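Local coordinates for protein nucleoporin NUP116 (Candida glabrata, PDB 3NF5) that forms part of the nuclear pore complex, probably as a structural GLFG nucleoporin in protein and mRNA transport, this chain being its C-terminal, pore-targeting domain, at residues Tyr16-Ser21 against Gly63-Asp68; Tyr31-Val36 against Asp56-Pro61; Gly47-Leu52 against Val95-Ser100; Pro134-Glu139 against Gly146-Thr151. All blocks are in the same frame, centred on the assembly; numbering follows the deposited sequence.

Contact 1: residues Tyr16-Ser21 against Gly63-Asp68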
loop_
_atom_site.group_PDB
_atom_site.type_symbol
_atom_site.label_atom_id
_atom_site.label_comp_id
_atom_site.label_asym_id
_atom_site.label_seq_id
_atom_site.Cartn_x
_atom_site.Cartn_y
_atom_site.Cartn_z
ATOM N N TYR A 16 9.564 3.891 -3.417
ATOM C CA TYR A 16 8.479 4.558 -2.624
ATOM C C TYR A 16 8.265 5.973 -3.064
ATOM O O TYR A 16 9.184 6.667 -3.414
ATOM C CB TYR A 16 8.703 4.586 -1.098
ATOM C CG TYR A 16 8.410 3.290 -0.458
ATOM C CD1 TYR A 16 7.139 2.983 -0.022
ATOM C CD2 TYR A 16 9.404 2.331 -0.302
ATOM C CE1 TYR A 16 6.842 1.783 0.577
ATOM C CE2 TYR A 16 9.100 1.070 0.236
ATOM C CZ TYR A 16 7.830 0.821 0.695
ATOM O OH TYR A 16 7.489 -0.377 1.268
ATOM N N TYR A 17 7.035 6.400 -2.933
ATOM C CA TYR A 17 6.669 7.751 -3.193
ATOM C C TYR A 17 5.476 8.105 -2.308
ATOM O O TYR A 17 4.766 7.241 -1.853
ATOM C CB TYR A 17 6.361 7.988 -4.672
ATOM C CG TYR A 17 5.198 7.211 -5.197
ATOM C CD1 TYR A 17 3.916 7.766 -5.233
ATOM C CD2 TYR A 17 5.349 5.895 -5.639
ATOM C CE1 TYR A 17 2.825 7.042 -5.715
ATOM C CE2 TYR A 17 4.291 5.186 -6.120
ATOM C CZ TYR A 17 3.019 5.764 -6.141
ATOM O OH TYR A 17 1.981 5.071 -6.609
ATOM N N ILE A 18 5.309 9.401 -2.082
ATOM C CA ILE A 18 4.182 9.930 -1.292
ATOM C C ILE A 18 3.689 11.223 -1.947
ATOM O O ILE A 18 4.523 12.020 -2.377
ATOM C CB ILE A 18 4.612 10.172 0.149
ATOM C CG1 ILE A 18 3.420 10.415 1.060
ATOM C CG2 ILE A 18 5.606 11.327 0.259
ATOM C CD1 ILE A 18 3.802 10.381 2.576
ATOM N N SER A 19 2.359 11.406 -1.974
ATOM C CA SER A 19 1.645 12.604 -2.545
ATOM C C SER A 19 0.527 12.995 -1.597
ATOM O O SER A 19 -0.221 12.142 -1.173
ATOM C CB SER A 19 1.062 12.243 -3.899
ATOM O OG SER A 19 0.280 13.312 -4.454
ATOM N N PRO A 20 0.474 14.264 -1.148
ATOM C CA PRO A 20 1.490 15.308 -1.319
ATOM C C PRO A 20 2.918 14.907 -0.867
ATOM O O PRO A 20 3.112 13.994 -0.034
ATOM C CB PRO A 20 0.920 16.533 -0.538
ATOM C CG PRO A 20 -0.570 16.207 -0.323
ATOM C CD PRO A 20 -0.692 14.701 -0.351
ATOM N N SER A 21 3.910 15.584 -1.460
ATOM C CA SER A 21 5.286 15.420 -1.078
ATOM C C SER A 21 5.528 15.618 0.404
ATOM O O SER A 21 4.826 16.367 1.067
ATOM C CB SER A 21 6.201 16.372 -1.872
ATOM O OG SER A 21 6.058 17.718 -1.436
ATOM N N GLY A 63 8.956 11.105 7.763
ATOM C CA GLY A 63 9.850 10.121 7.173
ATOM C C GLY A 63 9.563 8.671 7.570
ATOM O O GLY A 63 10.143 7.737 6.986
ATOM N N SER A 64 8.703 8.457 8.563
ATOM C CA SER A 64 8.288 7.102 8.913
ATOM C C SER A 64 7.126 6.558 8.115
ATOM O O SER A 64 6.829 5.386 8.258
ATOM C CB SER A 64 7.967 6.967 10.386
ATOM O OG SER A 64 6.718 7.558 10.706
ATOM N N ILE A 65 6.458 7.378 7.282
ATOM C CA ILE A 65 5.286 6.897 6.613
ATOM C C ILE A 65 5.644 5.860 5.532
ATOM O O ILE A 65 5.195 4.694 5.605
ATOM C CB ILE A 65 4.433 8.039 5.994
ATOM C CG1 ILE A 65 3.970 9.026 7.061
ATOM C CG2 ILE A 65 3.231 7.423 5.239
ATOM C CD1 ILE A 65 3.275 10.238 6.487
ATOM N N CYS A 66 6.451 6.256 4.553
ATOM C CA CYS A 66 6.926 5.284 3.543
ATOM C C CYS A 66 7.925 4.282 4.117
ATOM O O CYS A 66 8.952 4.677 4.703
ATOM C CB CYS A 66 7.640 5.998 2.405
ATOM S SG CYS A 66 6.650 7.146 1.477
ATOM N N ASP A 67 7.637 3.003 3.908
ATOM C CA ASP A 67 8.517 1.855 4.261
ATOM C C ASP A 67 8.773 1.623 5.772
ATOM O O ASP A 67 9.775 1.021 6.176
ATOM C CB ASP A 67 9.819 1.926 3.473
ATOM C CG ASP A 67 10.424 0.555 3.158
ATOM O OD1 ASP A 67 9.742 -0.491 3.032
ATOM O OD2 ASP A 67 11.638 0.570 2.983
ATOM N N ASP A 68 7.829 2.049 6.595
ATOM C CA ASP A 68 7.782 1.752 8.029
ATOM C C ASP A 68 6.292 1.629 8.420
ATOM O O ASP A 68 5.823 0.565 8.637
ATOM C CB ASP A 68 8.522 2.843 8.817
ATOM C CG ASP A 68 8.421 2.694 10.321
ATOM O OD1 ASP A 68 7.611 1.853 10.791
ATOM O OD2 ASP A 68 9.101 3.488 11.048
#
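Y16 lies with one face of its ring beneath CB of D67. That CB sits 3.8 Å from the centroid of the Y16 ring, 26° off the ring normal, a CH-pi contact displaced toward the CE2 and CZ side. The two side chains cross at about a right angle, and the carboxylate is tilted 33° from the ring plane. From there D67 reaches the phenol: OH of Y16 gives a weak hydrogen bond to OD1 of D67, 2.9 Å long. The same OH is also bonded to the backbone N of F72, so the phenol is held between the carboxylate and the chain beyond helix 65-69. CG of Y16 is anti to the carbonyl carbon (chi1 -77°), and the face that carries CB of D67 also carries the carbonyl carbon of C66. CB of C66 packs 3.9 Å from CD1 of Y16, while its sulfur stands obliquely to the ring and turns instead toward the strand, with SG 3.9 Å from CB of I18. I18, two residues along and on the same side of the strand, rests its tip across two branches of I65: its CD1 is 3.9 Å from CD1 and 4.0 Å from CG2 of I65, and the side chains cross nearly perpendicularly. V41 of strand 40-43 touches I18, I65 and C66 and extends this apolar patch onto the next strand. The result is helix-on-sheet packing, in which the short helix 65-69 lies against the edge strand 16-19 of the antiparallel sheet in the Nup98-type C-terminal domain.

Contact 2: residues Tyr31-Val36 against Asp56-Pro61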
loop_
_atom_site.group_PDB
_atom_site.type_symbol
_atom_site.label_atom_id
_atom_site.label_comp_id
_atom_site.label_asym_id
_atom_site.label_seq_id
_atom_site.Cartn_x
_atom_site.Cartn_y
_atom_site.Cartn_z
ATOM N N TYR A 31 -3.786 22.873 11.760
ATOM C CA TYR A 31 -5.154 22.621 11.296
ATOM C C TYR A 31 -5.128 21.790 10.012
ATOM O O TYR A 31 -5.842 20.804 9.938
ATOM C CB TYR A 31 -5.916 23.946 11.057
ATOM C CG TYR A 31 -7.235 23.843 10.290
ATOM C CD1 TYR A 31 -8.386 23.339 10.884
ATOM C CD2 TYR A 31 -7.338 24.314 8.987
ATOM C CE1 TYR A 31 -9.603 23.262 10.158
ATOM C CE2 TYR A 31 -8.537 24.235 8.264
ATOM C CZ TYR A 31 -9.654 23.708 8.845
ATOM O OH TYR A 31 -10.840 23.657 8.103
ATOM N N GLU A 32 -4.296 22.171 9.037
ATOM C CA GLU A 32 -4.289 21.483 7.762
ATOM C C GLU A 32 -3.710 20.055 7.819
ATOM O O GLU A 32 -4.190 19.168 7.073
ATOM C CB GLU A 32 -3.592 22.302 6.665
ATOM C CG GLU A 32 -4.366 23.621 6.333
ATOM C CD GLU A 32 -5.738 23.413 5.639
ATOM O OE1 GLU A 32 -5.991 22.288 5.064
ATOM O OE2 GLU A 32 -6.543 24.416 5.638
ATOM N N ILE A 33 -2.679 19.841 8.659
ATOM C CA ILE A 33 -2.055 18.506 8.808
ATOM C C ILE A 33 -3.025 17.483 9.446
ATOM O O ILE A 33 -2.796 16.281 9.306
ATOM C CB ILE A 33 -0.707 18.582 9.570
ATOM C CG1 ILE A 33 0.144 17.314 9.371
ATOM C CG2 ILE A 33 -0.918 18.806 11.064
ATOM C CD1 ILE A 33 0.822 17.168 7.969
ATOM N N GLN A 34 -4.099 17.962 10.115
ATOM C CA GLN A 34 -5.159 17.146 10.667
ATOM C C GLN A 34 -6.149 16.680 9.603
ATOM O O GLN A 34 -6.982 15.891 9.914
ATOM C CB GLN A 34 -5.940 17.871 11.815
ATOM C CG GLN A 34 -5.186 17.919 13.052
ATOM C CD GLN A 34 -5.640 18.955 14.134
ATOM O OE1 GLN A 34 -5.017 19.004 15.178
ATOM N NE2 GLN A 34 -6.619 19.796 13.859
ATOM N N LYS A 35 -6.052 17.167 8.371
ATOM C CA LYS A 35 -7.067 16.862 7.341
ATOM C C LYS A 35 -6.443 16.832 5.919
ATOM O O LYS A 35 -6.907 17.456 4.973
ATOM C CB LYS A 35 -8.276 17.793 7.452
ATOM C CG LYS A 35 -7.956 19.312 7.369
ATOM C CD LYS A 35 -9.227 20.123 7.033
ATOM C CE LYS A 35 -9.146 20.747 5.615
ATOM N NZ LYS A 35 -8.688 19.761 4.560
ATOM N N VAL A 36 -5.387 16.041 5.776
ATOM C CA VAL A 36 -4.711 15.958 4.524
ATOM C C VAL A 36 -5.595 15.152 3.560
ATOM O O VAL A 36 -5.988 14.039 3.860
ATOM C CB VAL A 36 -3.319 15.308 4.668
ATOM C CG1 VAL A 36 -2.719 15.110 3.250
ATOM C CG2 VAL A 36 -2.474 16.219 5.604
ATOM N N ASP A 56 -5.440 12.557 9.402
ATOM C CA ASP A 56 -4.782 13.389 10.420
ATOM C C ASP A 56 -3.368 12.913 10.600
ATOM O O ASP A 56 -3.147 11.864 11.194
ATOM C CB ASP A 56 -5.583 13.271 11.739
ATOM C CG ASP A 56 -4.957 14.024 12.882
ATOM O OD1 ASP A 56 -3.914 14.669 12.685
ATOM O OD2 ASP A 56 -5.521 13.989 13.999
ATOM N N LEU A 57 -2.403 13.603 10.025
ATOM C CA LEU A 57 -0.995 13.244 10.226
ATOM C C LEU A 57 -0.272 13.942 11.427
ATOM O O LEU A 57 0.985 13.942 11.486
ATOM C CB LEU A 57 -0.245 13.491 8.925
ATOM C CG LEU A 57 -0.708 12.749 7.654
ATOM C CD1 LEU A 57 0.203 13.207 6.516
ATOM C CD2 LEU A 57 -0.597 11.260 7.922
ATOM N N SER A 58 -1.019 14.523 12.385
ATOM C CA SER A 58 -0.387 15.316 13.439
ATOM C C SER A 58 0.543 14.401 14.167
ATOM O O SER A 58 0.143 13.294 14.448
ATOM C CB SER A 58 -1.367 15.808 14.533
ATOM O OG SER A 58 -2.601 16.248 14.063
ATOM N N ASP A 59 1.748 14.874 14.463
ATOM C CA ASP A 59 2.703 14.185 15.338
ATOM C C ASP A 59 3.414 12.980 14.713
ATOM O O ASP A 59 4.474 12.565 15.209
ATOM C CB ASP A 59 2.012 13.734 16.637
ATOM N N ILE A 60 2.894 12.466 13.607
ATOM C CA ILE A 60 3.548 11.407 12.858
ATOM C C ILE A 60 4.814 11.930 12.198
ATOM O O ILE A 60 4.739 12.892 11.427
ATOM C CB ILE A 60 2.643 10.900 11.773
ATOM C CG1 ILE A 60 1.389 10.293 12.406
ATOM C CG2 ILE A 60 3.380 9.866 10.908
ATOM C CD1 ILE A 60 0.527 9.512 11.396
ATOM N N PRO A 61 5.987 11.328 12.503
ATOM C CA PRO A 61 7.204 11.779 11.812
ATOM C C PRO A 61 7.118 11.433 10.341
ATOM O O PRO A 61 7.034 10.262 9.976
ATOM C CB PRO A 61 8.332 10.996 12.481
ATOM C CG PRO A 61 7.776 10.541 13.785
ATOM C CD PRO A 61 6.292 10.381 13.577
#
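O of I33, in the weakly bonded helical turn of about Y31-I33, accepts from N of L57 at 2.8 Å; the bond lies in the carbonyl plane with an N-H...O angle of 147°. The partner segment is a loop with no regular structure. One residue on, the segments come very close, the CA atoms of Q34 and D56 being 3.8 Å apart, and O of Q34 receives a CH...O contact from CA of D56. Beyond this point the loop folds into a type II beta turn from L57 to I60. An Asx turn at D56 overlaps its start: CG is anti to the backbone N (chi1 177°), and OD1 takes two donors from S58. The backbone N of S58 approaches OD1 of D56 from above the carboxylate plane at 2.9 Å, whereas OG of S58 uses the syn lone pair of that oxygen at a very short 2.5 Å. Q34 runs side by side with D56, pointing the same way, its amide plane 74° from the carboxylate. Its CG rests 3.2 Å from OG of S58, and its OE1 is bonded to NZ of K30. On the apolar side, I33 and L57 cross at about a right angle, CG1 of I33 lying 3.9 Å from CB of L57. V36 comes in from the other end of L57, its CG2 4.1 Å from CD1 of that leucine. L25 of helix 22-27 touches both V36 and L57.

Contact 3: residues Gly47-Leu52 against Val95-Ser100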
loop_
_atom_site.group_PDB
_atom_site.type_symbol
_atom_site.label_atom_id
_atom_site.label_comp_id
_atom_site.label_asym_id
_atom_site.label_seq_id
_atom_site.Cartn_x
_atom_site.Cartn_y
_atom_site.Cartn_z
ATOM N N GLY A 47 2.754 -1.957 -4.907
ATOM C CA GLY A 47 1.359 -1.561 -4.613
ATOM C C GLY A 47 1.291 -0.136 -4.137
ATOM O O GLY A 47 2.307 0.554 -4.030
ATOM N N LYS A 48 0.073 0.292 -3.828
ATOM C CA LYS A 48 -0.143 1.621 -3.274
ATOM C C LYS A 48 -1.398 1.668 -2.408
ATOM O O LYS A 48 -2.316 0.862 -2.543
ATOM C CB LYS A 48 -0.273 2.680 -4.346
ATOM C CG LYS A 48 -1.380 2.518 -5.395
ATOM C CD LYS A 48 -1.417 3.673 -6.402
ATOM C CE LYS A 48 -2.389 3.413 -7.571
ATOM N NZ LYS A 48 -2.490 4.660 -8.385
ATOM N N ILE A 49 -1.416 2.670 -1.544
ATOM C CA ILE A 49 -2.637 2.998 -0.806
ATOM C C ILE A 49 -3.041 4.470 -1.040
ATOM O O ILE A 49 -2.196 5.384 -1.055
ATOM C CB ILE A 49 -2.467 2.658 0.693
ATOM C CG1 ILE A 49 -3.808 2.889 1.425
ATOM C CG2 ILE A 49 -1.319 3.373 1.267
ATOM C CD1 ILE A 49 -3.849 2.312 2.835
ATOM N N GLU A 50 -4.335 4.644 -1.297
ATOM C CA GLU A 50 -4.961 5.964 -1.687
ATOM C C GLU A 50 -6.076 6.166 -0.633
ATOM O O GLU A 50 -7.070 5.488 -0.649
ATOM C CB GLU A 50 -5.490 5.929 -3.117
ATOM C CG GLU A 50 -4.348 5.805 -4.141
ATOM C CD GLU A 50 -4.775 5.282 -5.490
ATOM O OE1 GLU A 50 -4.104 5.620 -6.505
ATOM O OE2 GLU A 50 -5.733 4.501 -5.552
ATOM N N PHE A 51 -5.817 7.031 0.330
ATOM C CA PHE A 51 -6.760 7.326 1.384
ATOM C C PHE A 51 -7.910 8.153 0.809
ATOM O O PHE A 51 -7.695 9.127 0.101
ATOM C CB PHE A 51 -6.074 8.050 2.530
ATOM C CG PHE A 51 -5.112 7.199 3.240
ATOM C CD1 PHE A 51 -3.791 7.163 2.839
ATOM C CD2 PHE A 51 -5.546 6.346 4.214
ATOM C CE1 PHE A 51 -2.903 6.321 3.462
ATOM C CE2 PHE A 51 -4.694 5.481 4.825
ATOM C CZ PHE A 51 -3.347 5.470 4.450
ATOM N N LEU A 52 -9.115 7.719 1.081
ATOM C CA LEU A 52 -10.292 8.285 0.438
ATOM C C LEU A 52 -10.987 9.280 1.352
ATOM O O LEU A 52 -11.766 10.065 0.884
ATOM C CB LEU A 52 -11.214 7.192 0.010
ATOM C CG LEU A 52 -10.595 6.254 -0.995
ATOM C CD1 LEU A 52 -11.561 5.092 -1.255
ATOM C CD2 LEU A 52 -10.275 6.963 -2.274
ATOM N N VAL A 95 -8.619 5.263 8.374
ATOM C CA VAL A 95 -9.757 5.781 7.656
ATOM C C VAL A 95 -9.903 5.027 6.312
ATOM O O VAL A 95 -9.113 4.089 6.012
ATOM C CB VAL A 95 -9.565 7.301 7.383
ATOM C CG1 VAL A 95 -9.381 8.092 8.731
ATOM C CG2 VAL A 95 -8.375 7.574 6.413
ATOM N N ARG A 96 -10.878 5.431 5.516
ATOM C CA ARG A 96 -11.259 4.716 4.316
ATOM C C ARG A 96 -10.149 4.863 3.251
ATOM O O ARG A 96 -9.596 5.939 3.104
ATOM C CB ARG A 96 -12.594 5.239 3.837
ATOM C CG ARG A 96 -13.302 4.397 2.818
ATOM C CD ARG A 96 -14.729 4.853 2.669
ATOM N NE ARG A 96 -14.753 6.315 2.515
ATOM C CZ ARG A 96 -14.850 6.985 1.355
ATOM N NH1 ARG A 96 -14.992 6.353 0.193
ATOM N NH2 ARG A 96 -14.825 8.318 1.363
ATOM N N ALA A 97 -9.880 3.794 2.511
ATOM C CA ALA A 97 -8.723 3.765 1.599
ATOM C C ALA A 97 -8.970 2.749 0.481
ATOM O O ALA A 97 -9.787 1.860 0.623
ATOM C CB ALA A 97 -7.408 3.468 2.360
ATOM N N ARG A 98 -8.300 2.931 -0.637
ATOM C CA ARG A 98 -8.339 1.992 -1.734
ATOM C C ARG A 98 -6.899 1.562 -1.822
ATOM O O ARG A 98 -5.931 2.433 -1.905
ATOM C CB ARG A 98 -8.779 2.645 -3.034
ATOM C CG ARG A 98 -8.626 1.780 -4.262
ATOM C CD ARG A 98 -9.256 2.377 -5.546
ATOM N NE ARG A 98 -10.725 2.466 -5.499
ATOM C CZ ARG A 98 -11.430 3.590 -5.433
ATOM N NH1 ARG A 98 -10.847 4.804 -5.397
ATOM N NH2 ARG A 98 -12.750 3.492 -5.386
ATOM N N ILE A 99 -6.762 0.240 -1.833
ATOM C CA ILE A 99 -5.436 -0.415 -1.933
ATOM C C ILE A 99 -5.275 -1.188 -3.252
ATOM O O ILE A 99 -6.187 -1.906 -3.687
ATOM C CB ILE A 99 -5.240 -1.298 -0.704
ATOM C CG1 ILE A 99 -5.338 -0.409 0.572
ATOM C CG2 ILE A 99 -3.823 -2.048 -0.813
ATOM C CD1 ILE A 99 -5.255 -1.067 1.894
ATOM N N SER A 100 -4.153 -0.983 -3.935
ATOM C CA SER A 100 -3.845 -1.729 -5.153
ATOM C C SER A 100 -2.539 -2.542 -4.899
ATOM O O SER A 100 -1.593 -1.999 -4.387
ATOM C CB SER A 100 -3.643 -0.788 -6.353
ATOM O OG SER A 100 -4.771 0.085 -6.582
HETATM O O HOH W 1 -4.928 2.159 -4.614
HETATM O O HOH W 2 -8.172 5.826 -6.116
#
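I49 and I99 lie side by side and point the same way from a non-hydrogen-bonded pair, their CG1 atoms 3.7 Å apart. I49 has CG1 anti to the backbone N (chi1 -175°), which carries it toward CB of A97 and leaves CG2 in the crowded position between N and the carbonyl carbon. In I99 neither branch is crowded: CG1 is anti to the carbonyl carbon, and CG2 turns toward O of K48. F51, paired with A97, puts CD2 3.8 Å from CG2 of V95, while CG1 of I49 lies over the rim of one ring face. V70 and F72 of strand 70-73 also touch I49 on this buried face. Strands 47-51 and 97-101 are central neighbours of the antiparallel sheet, the segments 47-51 and 97-100 running at 165°; the hydrogen-bonded pairs are K48 with S100 and E50 with R98, and N of L52 adds a straight bond to O of R96 at 2.7 Å, from above its carbonyl plane. On the other face K48 stands extended, its CG in the crowded position (chi1 58°), so that NZ reaches OE1 of E50 in a 2.7 Å salt bridge. OE2 of E50 accepts from two waters, one leading to S100 OG, the other to R98 NH1. L52 slips its CB over one face of the R96 guanidinium and CD1 over one face of that of R98. Both arginines bend at chi3; R96 is paired with D53, R98 with E139.

Contact 4: residues Pro134-Glu139 against Gly146-Thr151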
loop_
_atom_site.group_PDB
_atom_site.type_symbol
_atom_site.label_atom_id
_atom_site.label_comp_id
_atom_site.label_asym_id
_atom_site.label_seq_id
_atom_site.Cartn_x
_atom_site.Cartn_y
_atom_site.Cartn_z
ATOM N N PRO A 134 -11.191 -11.125 4.948
ATOM C CA PRO A 134 -11.838 -10.312 5.911
ATOM C C PRO A 134 -11.344 -8.836 5.946
ATOM O O PRO A 134 -10.129 -8.517 5.716
ATOM C CB PRO A 134 -11.616 -11.082 7.216
ATOM C CG PRO A 134 -11.647 -12.479 6.718
ATOM C CD PRO A 134 -10.743 -12.376 5.563
ATOM N N HIS A 135 -12.352 -7.974 6.088
ATOM C CA HIS A 135 -12.183 -6.510 6.284
ATOM C C HIS A 135 -11.713 -5.829 5.051
ATOM O O HIS A 135 -11.033 -4.826 5.117
ATOM C CB HIS A 135 -11.202 -6.228 7.405
ATOM C CG HIS A 135 -11.719 -6.610 8.746
ATOM N ND1 HIS A 135 -12.700 -5.874 9.388
ATOM C CD2 HIS A 135 -11.403 -7.637 9.570
ATOM C CE1 HIS A 135 -12.962 -6.442 10.553
ATOM N NE2 HIS A 135 -12.188 -7.507 10.686
ATOM N N THR A 136 -12.073 -6.390 3.907
ATOM C CA THR A 136 -11.738 -5.833 2.649
ATOM C C THR A 136 -13.056 -5.786 1.907
ATOM O O THR A 136 -13.935 -6.555 2.211
ATOM C CB THR A 136 -10.709 -6.716 1.858
ATOM O OG1 THR A 136 -11.315 -7.966 1.503
ATOM C CG2 THR A 136 -9.478 -6.937 2.640
ATOM N N HIS A 137 -13.187 -4.825 1.013
ATOM C CA HIS A 137 -14.202 -4.760 -0.021
ATOM C C HIS A 137 -13.597 -4.858 -1.430
ATOM O O HIS A 137 -13.154 -3.840 -2.060
ATOM C CB HIS A 137 -14.980 -3.448 0.112
ATOM C CG HIS A 137 -15.617 -3.253 1.457
ATOM N ND1 HIS A 137 -16.666 -4.027 1.895
ATOM C CD2 HIS A 137 -15.342 -2.387 2.465
ATOM C CE1 HIS A 137 -17.025 -3.631 3.107
ATOM N NE2 HIS A 137 -16.247 -2.620 3.468
ATOM N N PHE A 138 -13.575 -6.082 -1.946
ATOM C CA PHE A 138 -13.039 -6.403 -3.308
ATOM C C PHE A 138 -13.588 -5.471 -4.329
ATOM O O PHE A 138 -14.784 -5.247 -4.336
ATOM C CB PHE A 138 -13.397 -7.864 -3.665
ATOM C CG PHE A 138 -12.895 -8.316 -4.983
ATOM C CD1 PHE A 138 -11.689 -9.000 -5.069
ATOM C CD2 PHE A 138 -13.596 -8.082 -6.124
ATOM C CE1 PHE A 138 -11.185 -9.416 -6.295
ATOM C CE2 PHE A 138 -13.118 -8.534 -7.362
ATOM C CZ PHE A 138 -11.892 -9.220 -7.422
ATOM N N GLU A 139 -12.730 -4.869 -5.157
ATOM C CA GLU A 139 -13.202 -4.097 -6.299
ATOM C C GLU A 139 -12.863 -4.840 -7.599
ATOM O O GLU A 139 -13.755 -5.106 -8.426
ATOM C CB GLU A 139 -12.629 -2.668 -6.381
ATOM C CG GLU A 139 -13.204 -1.692 -5.395
ATOM C CD GLU A 139 -12.863 -0.203 -5.769
ATOM O OE1 GLU A 139 -11.748 0.044 -6.308
ATOM O OE2 GLU A 139 -13.754 0.690 -5.515
ATOM N N GLY A 146 -2.104 -9.041 -13.039
ATOM C CA GLY A 146 -1.973 -9.361 -11.606
ATOM C C GLY A 146 -2.322 -8.217 -10.645
ATOM O O GLY A 146 -1.999 -8.261 -9.475
ATOM N N THR A 147 -2.999 -7.197 -11.127
ATOM C CA THR A 147 -3.438 -6.100 -10.242
ATOM C C THR A 147 -4.720 -6.461 -9.489
ATOM O O THR A 147 -5.720 -6.883 -10.077
ATOM C CB THR A 147 -3.567 -4.784 -11.019
ATOM O OG1 THR A 147 -2.287 -4.442 -11.537
ATOM C CG2 THR A 147 -4.061 -3.624 -10.050
ATOM N N TYR A 148 -4.677 -6.317 -8.183
ATOM C CA TYR A 148 -5.783 -6.585 -7.287
ATOM C C TYR A 148 -6.083 -5.263 -6.617
ATOM O O TYR A 148 -5.195 -4.633 -6.109
ATOM C CB TYR A 148 -5.396 -7.603 -6.267
ATOM C CG TYR A 148 -6.184 -7.740 -4.980
ATOM C CD1 TYR A 148 -7.572 -7.861 -4.957
ATOM C CD2 TYR A 148 -5.536 -7.792 -3.797
ATOM C CE1 TYR A 148 -8.258 -8.028 -3.754
ATOM C CE2 TYR A 148 -6.195 -7.972 -2.634
ATOM C CZ TYR A 148 -7.561 -8.023 -2.617
ATOM O OH TYR A 148 -8.180 -8.175 -1.421
ATOM N N CYS A 149 -7.328 -4.845 -6.713
ATOM C CA CYS A 149 -7.767 -3.603 -6.096
ATOM C C CYS A 149 -8.922 -3.857 -5.163
ATOM O O CYS A 149 -9.875 -4.578 -5.510
ATOM C CB CYS A 149 -8.239 -2.607 -7.133
ATOM S SG CYS A 149 -6.987 -2.010 -8.236
ATOM N N PHE A 150 -8.867 -3.210 -3.995
ATOM C CA PHE A 150 -9.938 -3.299 -3.007
ATOM C C PHE A 150 -9.970 -2.046 -2.106
ATOM O O PHE A 150 -9.022 -1.235 -2.105
ATOM C CB PHE A 150 -9.744 -4.539 -2.165
ATOM C CG PHE A 150 -8.498 -4.535 -1.330
ATOM C CD1 PHE A 150 -8.548 -4.214 0.038
ATOM C CD2 PHE A 150 -7.273 -4.870 -1.911
ATOM C CE1 PHE A 150 -7.371 -4.229 0.842
ATOM C CE2 PHE A 150 -6.143 -4.892 -1.170
ATOM C CZ PHE A 150 -6.168 -4.584 0.241
ATOM N N THR A 151 -11.065 -1.879 -1.383
ATOM C CA THR A 151 -11.183 -0.807 -0.389
ATOM C C THR A 151 -11.320 -1.393 0.997
ATOM O O THR A 151 -11.683 -2.584 1.176
ATOM C CB THR A 151 -12.323 0.179 -0.680
ATOM O OG1 THR A 151 -13.587 -0.471 -0.575
ATOM C CG2 THR A 151 -12.204 0.773 -2.045
HETATM O O HOH W 3 -10.740 -8.394 -1.427
#
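A water bridges the two segments at the open end of the hairpin, tying the hydroxyls of T136 and Y148, which lie 4.3 Å apart from OG1 to OH. It donates to OG1 of T136 and sits 2.6 Å from OH of Y148, close to the plane of the tyrosine ring; T136 OG1 is also bonded to O of I133. Next to it, F138 (CG anti to the backbone N) brings its CD1 to the edge of the Y148 ring, 3.8 Å from CE1. F150 has CG in the crowded position, chi1 64°; its CD2 lies over the rim of one Y148 face, OH of Y148 in return lies over the rim of a F150 face, and CD1 of F150 meets CB of T136. On the opposite face, OG1 of T151 is 3.4 Å from CB of H137, whose NE2 reaches D153, and CG2 of T151 faces the carboxylate of E139, which is salt-bridged through OE1 to NE of R98. H137 and T151 form a hydrogen-bonded pair: N of H137 gives a straight 2.7 Å bond to O of T151, and N of T151 returns one of 2.9 Å to O of H137, from above the carbonyl plane. E139 N to C149 O continues the pairing. Strand 137-142 is one of the sheet's two outermost strands, strand 147-152 separates it from 97-101, and helix 122-132 packs on F138 and Y148 through L130.

How the contacts relate
Contacts 3 and 4 are consecutive parts of one sheet, their centres 10 Å apart. Strand 97-101 meets strand 147-152 through a probable hydrogen bond from I99 N to F150 O, 2.7 Å, and R98 NE reaches E139 OE1 in a 2.8 Å salt bridge, spanning three strands. Contact 1 lies at the far edge of that sheet, about 22 Å from contact 4 between centres, and touches contact 3 where OH of Y17 packs on CD of K48. Contact 2 falls within the chain between the segments of contact 1 and touches it: I65 CG1 lies 4.0 Å from I60 CG2. A glycerol, probably from crystallisation, sits beside K35 at contact 2.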